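Local coordinates for protein cobalt-precorrin-5B C(1)-methyltransferase (Archaeoglobus fulgidus, PDB 1SR8) that probably methylates C-1 of cobalt-precorrin-5B with S-adenosyl-L-methionine to give cobalt-precorrin-6A, a step of the anaerobic route to adenosylcobalamin, at residues L243-P246 and G247-I251. Numbering follows the deposited sequence.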
loop_
_atom_site.group_PDB
_atom_site.type_symbol
_atom_site.label_atom_id
_atom_site.label_comp_id
_atom_site.label_asym_id
_atom_site.label_seq_id
_atom_site.Cartn_x
_atom_site.Cartn_y
_atom_site.Cartn_z
ATOM N N LEU A 243 6.204 -16.621 -13.790
ATOM C CA LEU A 243 7.158 -17.487 -14.476
ATOM C C LEU A 243 6.688 -17.977 -15.851
ATOM O O LEU A 243 7.455 -18.613 -16.577
ATOM C CB LEU A 243 7.523 -18.678 -13.586
ATOM C CG LEU A 243 8.416 -18.320 -12.393
ATOM C CD1 LEU A 243 8.677 -19.556 -11.541
ATOM C CD2 LEU A 243 9.733 -17.734 -12.897
ATOM N N LYS A 244 5.439 -17.679 -16.206
ATOM C CA LYS A 244 4.902 -18.071 -17.508
ATOM C C LYS A 244 5.439 -17.099 -18.553
ATOM O O LYS A 244 5.295 -17.319 -19.752
ATOM C CB LYS A 244 3.374 -18.013 -17.522
ATOM C CG LYS A 244 2.666 -19.015 -16.628
ATOM C CD LYS A 244 1.156 -18.810 -16.739
ATOM C CE LYS A 244 0.353 -19.842 -15.944
ATOM N NZ LYS A 244 -1.131 -19.687 -16.160
ATOM N N HIS A 245 6.042 -16.011 -18.087
ATOM C CA HIS A 245 6.617 -15.019 -18.988
ATOM C C HIS A 245 7.676 -15.754 -19.810
ATOM O O HIS A 245 8.451 -16.549 -19.272
ATOM C CB HIS A 245 7.241 -13.880 -18.175
ATOM C CG HIS A 245 7.742 -12.738 -19.003
ATOM N ND1 HIS A 245 8.956 -12.767 -19.655
ATOM C CD2 HIS A 245 7.201 -11.523 -19.267
ATOM C CE1 HIS A 245 9.144 -11.617 -20.281
ATOM N NE2 HIS A 245 8.093 -10.845 -20.061
ATOM N N PRO A 246 7.715 -15.502 -21.129
ATOM C CA PRO A 246 8.676 -16.152 -22.027
ATOM C C PRO A 246 10.077 -15.539 -22.174
ATOM O O PRO A 246 10.918 -16.112 -22.863
ATOM C CB PRO A 246 7.928 -16.163 -23.348
ATOM C CG PRO A 246 7.243 -14.822 -23.316
ATOM C CD PRO A 246 6.708 -14.746 -21.899
ATOM N N GLY A 247 10.337 -14.398 -21.539
ATOM C CA GLY A 247 11.643 -13.769 -21.677
ATOM C C GLY A 247 12.628 -14.055 -20.564
ATOM O O GLY A 247 12.665 -15.154 -20.021
ATOM N N GLU A 248 13.445 -13.057 -20.239
ATOM C CA GLU A 248 14.443 -13.157 -19.169
ATOM C C GLU A 248 13.832 -12.768 -17.813
ATOM O O GLU A 248 13.410 -11.627 -17.606
ATOM C CB GLU A 248 15.636 -12.240 -19.465
ATOM C CG GLU A 248 16.493 -12.670 -20.635
ATOM C CD GLU A 248 17.140 -14.010 -20.403
ATOM O OE1 GLU A 248 17.795 -14.177 -19.350
ATOM O OE2 GLU A 248 16.997 -14.897 -21.271
ATOM N N LYS A 249 13.815 -13.719 -16.890
ATOM C CA LYS A 249 13.237 -13.500 -15.572
ATOM C C LYS A 249 14.213 -13.655 -14.427
ATOM O O LYS A 249 15.101 -14.501 -14.450
ATOM C CB LYS A 249 12.088 -14.478 -15.350
ATOM C CG LYS A 249 10.952 -14.304 -16.312
ATOM C CD LYS A 249 10.268 -15.621 -16.565
ATOM C CE LYS A 249 11.151 -16.525 -17.394
ATOM N NZ LYS A 249 10.376 -17.661 -17.948
ATOM N N ILE A 250 14.034 -12.827 -13.414
ATOM C CA ILE A 250 14.863 -12.909 -12.233
ATOM C C ILE A 250 13.896 -12.764 -11.055
ATOM O O ILE A 250 12.965 -11.961 -11.108
ATOM C CB ILE A 250 15.957 -11.794 -12.224
ATOM C CG1 ILE A 250 17.095 -12.196 -11.288
ATOM C CG2 ILE A 250 15.372 -10.450 -11.789
ATOM C CD1 ILE A 250 18.269 -11.239 -11.319
ATOM N N ILE A 251 14.082 -13.579 -10.021
ATOM C CA ILE A 251 13.222 -13.513 -8.842
ATOM C C ILE A 251 13.951 -12.828 -7.690
ATOM O O ILE A 251 15.050 -13.232 -7.311
ATOM C CB ILE A 251 12.782 -14.922 -8.379
ATOM C CG1 ILE A 251 11.979 -15.602 -9.491
ATOM C CG2 ILE A 251 11.953 -14.814 -7.103
ATOM C CD1 ILE A 251 11.585 -17.022 -9.185
#
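K249, near the start of its strand, reaches back across the turn that leads into it and grips two carbonyls of the preceding loop. Its NZ donates a hydrogen bond of 2.6 Å to O of H245, nearly in line with the carbonyl bond (165° at the oxygen), while a second, weak hydrogen bond runs 3.4 Å from the same NZ to O of L243. Bends at chi2 and chi3 let the lysine chain cross the inside of the turn, CD lying 3.8 Å from CB of H245. An alanine here takes away the ammonium group and the methylenes that carry it, which would probably leave the two carbonyls without this donor and open a gap beside CB of H245. Packing is also close at the turn itself: CG of H245, anti to its backbone N (chi1 -174°), carries the buried ring toward G247, whose N is 2.8 Å from ND1, and CD of the exposed P246 sits above one ring face, offset toward the rim. The other end is looser, with CD2 of the partly exposed L243 meeting CD1 of I251 at 4.2 Å. The loop links helix 239-242 to strand 248-253, an inner strand of a four-stranded parallel sheet. H245 packs on L202 of helix 195-204 and I211 of the adjacent strand 210-214, its NE2 making weak hydrogen bonds to O of A205 and O of Y208, and I251 touches L258 and W261 of helix 255-262.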